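Local structure of 2,4-dihydroxyhept-2-ene-1,7-dioic acid aldolase (Kordia algicida OT-1, 6BDE) at residues 42-47 against 113-118; 138-143 against 170-175. The protein binds heme b and, like its relatives, probably senses nitric oxide or other diatomic gases. The protein carries 1 engineered substitution. All blocks are in the same frame, centred on the assembly; numbering follows the deposited sequence.

Interaction 1: residues 42-47 against 113-118; sequences TYRFSE and DAELPT. With HEM (protoporphyrin IX containing Fe), chain B.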
loop_
_atom_site.group_PDB
_atom_site.type_symbol
_atom_site.label_atom_id
_atom_site.label_comp_id
_atom_site.label_asym_id
_atom_site.label_seq_id
_atom_site.Cartn_x
_atom_site.Cartn_y
_atom_site.Cartn_z
ATOM N N THR A 42 -2.032 -16.145 -7.634
ATOM C CA THR A 42 -0.750 -15.793 -7.035
ATOM C C THR A 42 0.265 -15.618 -8.153
ATOM O O THR A 42 0.495 -16.546 -8.934
ATOM C CB THR A 42 -0.283 -16.863 -6.047
ATOM O OG1 THR A 42 -1.237 -16.979 -4.983
ATOM C CG2 THR A 42 1.066 -16.484 -5.467
ATOM N N TYR A 43 0.870 -14.434 -8.223
ATOM C CA TYR A 43 1.748 -14.068 -9.322
ATOM C C TYR A 43 3.032 -13.454 -8.783
ATOM O O TYR A 43 3.059 -12.897 -7.682
ATOM C CB TYR A 43 1.059 -13.083 -10.276
ATOM C CG TYR A 43 -0.324 -13.522 -10.702
ATOM C CD1 TYR A 43 -1.443 -13.197 -9.945
ATOM C CD2 TYR A 43 -0.508 -14.268 -11.857
ATOM C CE1 TYR A 43 -2.707 -13.601 -10.330
ATOM C CE2 TYR A 43 -1.767 -14.676 -12.250
ATOM C CZ TYR A 43 -2.862 -14.340 -11.483
ATOM O OH TYR A 43 -4.116 -14.745 -11.874
ATOM N N ARG A 44 4.093 -13.564 -9.577
ATOM C CA ARG A 44 5.381 -13.002 -9.199
ATOM C C ARG A 44 5.302 -11.482 -9.136
ATOM O O ARG A 44 4.667 -10.842 -9.979
ATOM C CB ARG A 44 6.460 -13.426 -10.197
ATOM C CG ARG A 44 6.818 -14.906 -10.159
ATOM C CD ARG A 44 6.793 -15.450 -8.741
ATOM N NE ARG A 44 5.603 -16.257 -8.490
ATOM C CZ ARG A 44 4.960 -16.296 -7.327
ATOM N NH1 ARG A 44 5.391 -15.570 -6.305
ATOM N NH2 ARG A 44 3.886 -17.060 -7.187
ATOM N N PHE A 45 5.958 -10.902 -8.127
ATOM C CA PHE A 45 5.975 -9.448 -8.004
ATOM C C PHE A 45 6.718 -8.798 -9.163
ATOM O O PHE A 45 6.463 -7.631 -9.486
ATOM C CB PHE A 45 6.606 -9.032 -6.675
ATOM C CG PHE A 45 6.817 -7.550 -6.546
ATOM C CD1 PHE A 45 5.750 -6.707 -6.282
ATOM C CD2 PHE A 45 8.077 -6.998 -6.703
ATOM C CE1 PHE A 45 5.939 -5.342 -6.168
ATOM C CE2 PHE A 45 8.273 -5.635 -6.589
ATOM C CZ PHE A 45 7.201 -4.806 -6.323
ATOM N N SER A 46 7.639 -9.530 -9.799
ATOM C CA SER A 46 8.364 -8.987 -10.943
ATOM C C SER A 46 7.417 -8.563 -12.057
ATOM O O SER A 46 7.751 -7.682 -12.856
ATOM C CB SER A 46 9.370 -10.013 -11.462
ATOM O OG SER A 46 8.718 -11.207 -11.860
ATOM N N GLU A 47 6.236 -9.180 -12.125
ATOM C CA GLU A 47 5.223 -8.742 -13.078
ATOM C C GLU A 47 4.714 -7.350 -12.725
ATOM O O GLU A 47 4.613 -6.473 -13.592
ATOM C CB GLU A 47 4.072 -9.747 -13.112
ATOM C CG GLU A 47 4.300 -10.928 -14.038
ATOM C CD GLU A 47 3.009 -11.624 -14.406
ATOM O OE1 GLU A 47 1.964 -10.942 -14.431
ATOM O OE2 GLU A 47 3.033 -12.843 -14.678
ATOM N N ASP A 113 -0.976 -17.950 0.728
ATOM C CA ASP A 113 0.149 -17.665 -0.147
ATOM C C ASP A 113 0.521 -16.187 -0.167
ATOM O O ASP A 113 1.265 -15.760 -1.055
ATOM C CB ASP A 113 -0.157 -18.136 -1.571
ATOM C CG ASP A 113 -0.300 -19.640 -1.670
ATOM O OD1 ASP A 113 0.178 -20.347 -0.758
ATOM O OD2 ASP A 113 -0.894 -20.117 -2.659
ATOM N N ALA A 114 0.019 -15.402 0.784
ATOM C CA ALA A 114 0.299 -13.973 0.794
ATOM C C ALA A 114 1.779 -13.716 1.035
ATOM O O ALA A 114 2.436 -14.425 1.803
ATOM C CB ALA A 114 -0.535 -13.271 1.867
ATOM N N GLU A 115 2.304 -12.697 0.363
ATOM C CA GLU A 115 3.680 -12.245 0.543
ATOM C C GLU A 115 3.602 -10.823 1.087
ATOM O O GLU A 115 3.327 -9.874 0.344
ATOM C CB GLU A 115 4.460 -12.331 -0.765
ATOM C CG GLU A 115 4.621 -13.762 -1.261
ATOM C CD GLU A 115 5.320 -13.852 -2.602
ATOM O OE1 GLU A 115 6.174 -12.989 -2.890
ATOM O OE2 GLU A 115 5.014 -14.791 -3.369
ATOM N N LEU A 116 3.835 -10.684 2.389
ATOM C CA LEU A 116 3.569 -9.460 3.120
ATOM C C LEU A 116 4.860 -8.852 3.654
ATOM O O LEU A 116 5.849 -9.563 3.858
ATOM C CB LEU A 116 2.610 -9.737 4.285
ATOM C CG LEU A 116 1.269 -10.353 3.884
ATOM C CD1 LEU A 116 0.602 -11.018 5.076
ATOM C CD2 LEU A 116 0.361 -9.295 3.277
ATOM N N PRO A 117 4.887 -7.544 3.884
ATOM C CA PRO A 117 6.063 -6.912 4.484
ATOM C C PRO A 117 6.071 -7.142 5.992
ATOM O O PRO A 117 5.163 -7.744 6.561
ATOM C CB PRO A 117 5.870 -5.436 4.141
ATOM C CG PRO A 117 4.390 -5.266 4.138
ATOM C CD PRO A 117 3.821 -6.563 3.607
ATOM N N THR A 118 7.122 -6.648 6.636
ATOM C CA THR A 118 7.225 -6.659 8.087
ATOM C C THR A 118 7.233 -5.230 8.609
ATOM O O THR A 118 7.872 -4.348 8.026
ATOM C CB THR A 118 8.485 -7.394 8.558
ATOM O OG1 THR A 118 9.611 -6.973 7.781
ATOM C CG2 THR A 118 8.309 -8.895 8.404
HETATM C CHA HEM B . 0.397 -6.255 0.866
HETATM C CHB HEM B . -4.527 -7.097 2.994
HETATM C CHC HEM B . -3.785 -2.854 6.433
HETATM C CHD HEM B . 1.054 -1.853 4.130
HETATM C C1A HEM B . -1.163 -6.600 1.458
HETATM C C2A HEM B . -1.784 -7.506 0.566
HETATM C C3A HEM B . -2.993 -7.710 1.096
HETATM C C4A HEM B . -3.011 -6.910 2.256
HETATM C CMA HEM B . -4.104 -8.614 0.566
HETATM C CAA HEM B . -1.199 -8.137 -0.696
HETATM C CBA HEM B . -0.487 -9.432 -0.290
HETATM C CGA HEM B . 0.012 -10.199 -1.511
HETATM O O1A HEM B . 0.444 -11.375 -1.378
HETATM O O2A HEM B . -0.007 -9.664 -2.651
HETATM C C1B HEM B . -4.578 -5.855 4.086
HETATM C C2B HEM B . -5.925 -5.498 4.744
HETATM C C3B HEM B . -5.660 -4.401 5.615
HETATM C C4B HEM B . -4.190 -4.139 5.461
HETATM C CMB HEM B . -7.266 -6.195 4.514
HETATM C CAB HEM B . -6.631 -3.657 6.525
HETATM C CBB HEM B . -7.325 -4.304 7.438
HETATM C C1C HEM B . -2.267 -2.390 5.791
HETATM C C2C HEM B . -1.921 -1.091 6.225
HETATM C C3C HEM B . -0.728 -0.851 5.653
HETATM C C4C HEM B . -0.438 -2.020 4.924
HETATM C CMC HEM B . -2.721 -0.168 7.141
HETATM C CAC HEM B . 0.131 0.403 5.778
HETATM C CBC HEM B . 1.184 0.395 6.567
HETATM C C1D HEM B . 1.020 -3.122 3.038
HETATM C C2D HEM B . 2.113 -2.924 2.015
HETATM C C3D HEM B . 1.995 -4.036 1.139
HETATM C C4D HEM B . 0.813 -4.877 1.668
HETATM C CMD HEM B . 3.138 -1.794 1.940
HETATM C CAD HEM B . 2.870 -4.333 -0.079
HETATM C CBD HEM B . 3.641 -5.636 0.102
HETATM C CGD HEM B . 5.044 -5.318 0.606
HETATM O O1D HEM B . 5.307 -4.160 1.025
HETATM O O2D HEM B . 5.927 -6.215 0.605
HETATM N NA HEM B . -1.899 -6.101 2.538
HETATM N NB HEM B . -3.408 -4.929 4.473
HETATM N NC HEM B . -1.404 -3.038 4.900
HETATM N ND HEM B . 0.084 -4.270 2.885
HETATM FE FE HEM B . -1.426 -4.883 4.082
HETATM O O HOH W 1 5.923 -12.700 -5.787
#

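Interaction 2: residues 138-143 against 170-175; sequences AMHHFG and TEVKFI. With HEM (protoporphyrin IX containing Fe), chain B.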
loop_
_atom_site.group_PDB
_atom_site.type_symbol
_atom_site.label_atom_id
_atom_site.label_comp_id
_atom_site.label_asym_id
_atom_site.label_seq_id
_atom_site.Cartn_x
_atom_site.Cartn_y
_atom_site.Cartn_z
ATOM N N ALA A 138 9.860 -3.156 -1.837
ATOM C CA ALA A 138 10.070 -1.710 -1.724
ATOM C C ALA A 138 8.798 -0.926 -2.037
ATOM O O ALA A 138 8.817 0.068 -2.766
ATOM C CB ALA A 138 11.223 -1.254 -2.620
ATOM N N MET A 139 7.677 -1.378 -1.478
ATOM C CA MET A 139 6.384 -0.724 -1.671
ATOM C C MET A 139 6.037 0.189 -0.502
ATOM O O MET A 139 4.898 0.207 -0.026
ATOM C CB MET A 139 5.293 -1.767 -1.892
ATOM C CG MET A 139 5.476 -2.563 -3.176
ATOM S SD MET A 139 4.212 -3.821 -3.432
ATOM C CE MET A 139 2.735 -2.811 -3.510
ATOM N N HIS A 140 7.015 0.973 -0.038
ATOM C CA HIS A 140 6.801 1.830 1.125
ATOM C C HIS A 140 5.714 2.867 0.871
ATOM O O HIS A 140 4.946 3.207 1.779
ATOM C CB HIS A 140 8.115 2.510 1.516
ATOM C CG HIS A 140 8.953 2.928 0.346
ATOM N ND1 HIS A 140 8.736 4.101 -0.344
ATOM C CD2 HIS A 140 10.011 2.330 -0.251
ATOM C CE1 HIS A 140 9.622 4.208 -1.317
ATOM N NE2 HIS A 140 10.408 3.147 -1.283
ATOM N N HIS A 141 5.633 3.390 -0.354
ATOM C CA HIS A 141 4.618 4.390 -0.656
ATOM C C HIS A 141 3.229 3.788 -0.818
ATOM O O HIS A 141 2.234 4.498 -0.634
ATOM C CB HIS A 141 5.006 5.178 -1.910
ATOM C CG HIS A 141 5.800 6.410 -1.614
ATOM N ND1 HIS A 141 6.979 6.382 -0.901
ATOM C CD2 HIS A 141 5.574 7.712 -1.915
ATOM C CE1 HIS A 141 7.451 7.610 -0.784
ATOM N NE2 HIS A 141 6.617 8.435 -1.390
ATOM N N PHE A 142 3.138 2.500 -1.160
ATOM C CA PHE A 142 1.856 1.810 -1.074
ATOM C C PHE A 142 1.364 1.775 0.366
ATOM O O PHE A 142 0.187 2.041 0.637
ATOM C CB PHE A 142 1.980 0.395 -1.642
ATOM C CG PHE A 142 0.694 -0.385 -1.622
ATOM C CD1 PHE A 142 -0.305 -0.129 -2.547
ATOM C CD2 PHE A 142 0.488 -1.382 -0.681
ATOM C CE1 PHE A 142 -1.488 -0.849 -2.531
ATOM C CE2 PHE A 142 -0.691 -2.106 -0.661
ATOM C CZ PHE A 142 -1.680 -1.838 -1.586
ATOM N N GLY A 143 2.258 1.462 1.307
ATOM C CA GLY A 143 1.895 1.521 2.710
ATOM C C GLY A 143 1.639 2.933 3.196
ATOM O O GLY A 143 0.779 3.147 4.055
ATOM N N THR A 170 14.025 -1.040 0.448
ATOM C CA THR A 170 13.650 -2.304 1.070
ATOM C C THR A 170 13.703 -2.258 2.591
ATOM O O THR A 170 13.269 -3.217 3.238
ATOM C CB THR A 170 14.547 -3.438 0.559
ATOM O OG1 THR A 170 15.919 -3.121 0.808
ATOM C CG2 THR A 170 14.340 -3.645 -0.936
ATOM N N GLU A 171 14.230 -1.183 3.172
ATOM C CA GLU A 171 14.158 -0.946 4.611
ATOM C C GLU A 171 13.918 0.543 4.813
ATOM O O GLU A 171 14.782 1.361 4.481
ATOM C CB GLU A 171 15.429 -1.401 5.328
ATOM C CG GLU A 171 15.347 -1.259 6.841
ATOM C CD GLU A 171 16.647 -1.605 7.537
ATOM O OE1 GLU A 171 17.549 -2.161 6.876
ATOM O OE2 GLU A 171 16.768 -1.317 8.746
ATOM N N VAL A 172 12.748 0.893 5.342
ATOM C CA VAL A 172 12.321 2.282 5.464
ATOM C C VAL A 172 11.805 2.514 6.876
ATOM O O VAL A 172 10.967 1.752 7.369
ATOM C CB VAL A 172 11.233 2.635 4.431
ATOM C CG1 VAL A 172 10.835 4.099 4.555
ATOM C CG2 VAL A 172 11.709 2.324 3.019
ATOM N N LYS A 173 12.300 3.569 7.521
ATOM C CA LYS A 173 11.814 3.976 8.832
ATOM C C LYS A 173 10.660 4.957 8.654
ATOM O O LYS A 173 10.826 6.011 8.030
ATOM C CB LYS A 173 12.933 4.609 9.656
ATOM C CG LYS A 173 12.514 5.008 11.064
ATOM C CD LYS A 173 13.522 5.954 11.696
ATOM C CE LYS A 173 13.881 5.521 13.108
ATOM N NZ LYS A 173 14.853 6.450 13.747
ATOM N N PHE A 174 9.496 4.608 9.195
ATOM C CA PHE A 174 8.322 5.472 9.173
ATOM C C PHE A 174 8.247 6.232 10.491
ATOM O O PHE A 174 8.182 5.618 11.561
ATOM C CB PHE A 174 7.045 4.660 8.959
ATOM C CG PHE A 174 6.799 4.266 7.530
ATOM C CD1 PHE A 174 7.545 3.264 6.932
ATOM C CD2 PHE A 174 5.808 4.887 6.790
ATOM C CE1 PHE A 174 7.312 2.896 5.620
ATOM C CE2 PHE A 174 5.570 4.523 5.478
ATOM C CZ PHE A 174 6.323 3.528 4.891
ATOM N N ILE A 175 8.253 7.557 10.415
ATOM C CA ILE A 175 8.093 8.415 11.583
ATOM C C ILE A 175 6.728 9.080 11.454
ATOM O O ILE A 175 6.550 10.015 10.666
ATOM C CB ILE A 175 9.219 9.447 11.704
ATOM C CG1 ILE A 175 10.581 8.762 11.579
ATOM C CG2 ILE A 175 9.119 10.186 13.028
ATOM C CD1 ILE A 175 11.756 9.708 11.698
HETATM C CHA HEM B . 0.397 -6.255 0.866
HETATM C CHB HEM B . -4.527 -7.097 2.994
HETATM C CHC HEM B . -3.785 -2.854 6.433
HETATM C CHD HEM B . 1.054 -1.853 4.130
HETATM C C1A HEM B . -1.163 -6.600 1.458
HETATM C C2A HEM B . -1.784 -7.506 0.566
HETATM C C3A HEM B . -2.993 -7.710 1.096
HETATM C C4A HEM B . -3.011 -6.910 2.256
HETATM C CMA HEM B . -4.104 -8.614 0.566
HETATM C CAA HEM B . -1.199 -8.137 -0.696
HETATM C CBA HEM B . -0.487 -9.432 -0.290
HETATM C CGA HEM B . 0.012 -10.199 -1.511
HETATM O O1A HEM B . 0.444 -11.375 -1.378
HETATM O O2A HEM B . -0.007 -9.664 -2.651
HETATM C C1B HEM B . -4.578 -5.855 4.086
HETATM C C2B HEM B . -5.925 -5.498 4.744
HETATM C C3B HEM B . -5.660 -4.401 5.615
HETATM C C4B HEM B . -4.190 -4.139 5.461
HETATM C CMB HEM B . -7.266 -6.195 4.514
HETATM C CAB HEM B . -6.631 -3.657 6.525
HETATM C CBB HEM B . -7.325 -4.304 7.438
HETATM C C1C HEM B . -2.267 -2.390 5.791
HETATM C C2C HEM B . -1.921 -1.091 6.225
HETATM C C3C HEM B . -0.728 -0.851 5.653
HETATM C C4C HEM B . -0.438 -2.020 4.924
HETATM C CMC HEM B . -2.721 -0.168 7.141
HETATM C CAC HEM B . 0.131 0.403 5.778
HETATM C CBC HEM B . 1.184 0.395 6.567
HETATM C C1D HEM B . 1.020 -3.122 3.038
HETATM C C2D HEM B . 2.113 -2.924 2.015
HETATM C C3D HEM B . 1.995 -4.036 1.139
HETATM C C4D HEM B . 0.813 -4.877 1.668
HETATM C CMD HEM B . 3.138 -1.794 1.940
HETATM C CAD HEM B . 2.870 -4.333 -0.079
HETATM C CBD HEM B . 3.641 -5.636 0.102
HETATM C CGD HEM B . 5.044 -5.318 0.606
HETATM O O1D HEM B . 5.307 -4.160 1.025
HETATM O O2D HEM B . 5.927 -6.215 0.605
HETATM N NA HEM B . -1.899 -6.101 2.538
HETATM N NB HEM B . -3.408 -4.929 4.473
HETATM N NC HEM B . -1.404 -3.038 4.900
HETATM N ND HEM B . 0.084 -4.270 2.885
HETATM FE FE HEM B . -1.426 -4.883 4.082
#

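Interaction 1: residues 42-47 against 113-118
R44 grips one oxygen of E115 in a salt bridge, while a water joins the other oxygen to the backbone N of F45, so that the glutamate is held at both oxygens by the same turn of chain. NH1 of R44 reaches OE2 of E115 at 3.1 Å and takes its syn lone pair, with an N-H...O angle of 141°. Guanidinium and carboxylate are nearly coplanar, 15° apart, and OE2 lies at the guanidinium edge, in its plane. The arginine starts out pointing away from 113-118; bends at chi2 and chi3 fold the chain back and carry its head to the acid. E115, by contrast, runs out straight beyond CG. Its second oxygen, OE1, accepts a hydrogen bond from the water at 2.9 Å, and that water in turn accepts one from the backbone N of F45 at 3.0 Å. The carboxylate is thus tied through the water to the backbone at F45 as well as to the arginine. OE1 also faces R137 in a long, weak ion pair. The backbone of E115 serves the cofactor: its N-H points almost straight at propionate oxygen O1A of the heme, 2.9 Å away at 172°. E115 thus joins the heme propionate, through its backbone, to 42-47, through its side chain. T42 also touches D113, OG1 lying 3.8 Å from CB, while the threonine hydroxyl is hydrogen-bonded to K2. The contact lies at the surface, where the loop leading into helix 45-59 meets the one joining helix 99-110, which carries the axial ligand H104, to strand 118-121.

Interaction 2: residues 138-143 against 170-175
T170 opens the contact beside A138: CB of the alanine lies 4.2 Å from the backbone N of T170, and the two CA atoms are 4.6 Å apart. The threonine side chain starts away from 138-143, and its hydroxyl is hydrogen-bonded to D168 and K166. Two residues on, V172 turns its side chain toward the helix and sets CG2 obliquely against the imidazole of H140, 3.7 Å from CD2. That ring stands where it does because CG of H140 sits between the backbone N and the carbonyl carbon (chi1 38°). The ring is also bonded to H141: the two ND1 atoms share a hydrogen bond of 2.9 Å, each at the edge of the other ring and in its plane, which restrains the rotation of both imidazoles. The arrangement belongs to the H-NOX fold, in which helix 140-153 packs against an antiparallel sheet; the alternation of the strand puts V172 and F174 on the helix side, where both also touch L162 of the adjacent strand 158-164. On the helix, M139 occupies the N-cap position, its sulfur lying 3.6 Å from HEM CAD, and F142 brings its ring edge to the porphyrin, CD2 3.5 Å from HEM C2D. F174 comes next along the strand and points the edge of its ring at H140, with CZ 3.4 Å from the backbone O and 4.0 Å from CB. The oxygen lies in the plane of the phenyl ring; the F174 side chain also rests on Y133, a heme-binding residue of strand 128-134.

Overall arrangement
Interaction 1 is a surface contact between two loop regions, held by charge and an ordered water; interaction 2 is buried, without a hydrogen bond between its segments, and rests on van der Waals packing of helix 140-153 against the sheet. They share no helix or strand, yet both border the heme: 113-118 supplies a backbone N-H to one propionate, whereas 138-143 brings the side chains of M139 and F142 against it. Their centres are about 16 Å apart, and they touch directly where F45 CE1 packs on M139 SD at 3.6 Å. The centre of interaction 1 lies about 13 Å from the centre of the chain and that of interaction 2 about 9 Å, in keeping with polar against apolar chemistry.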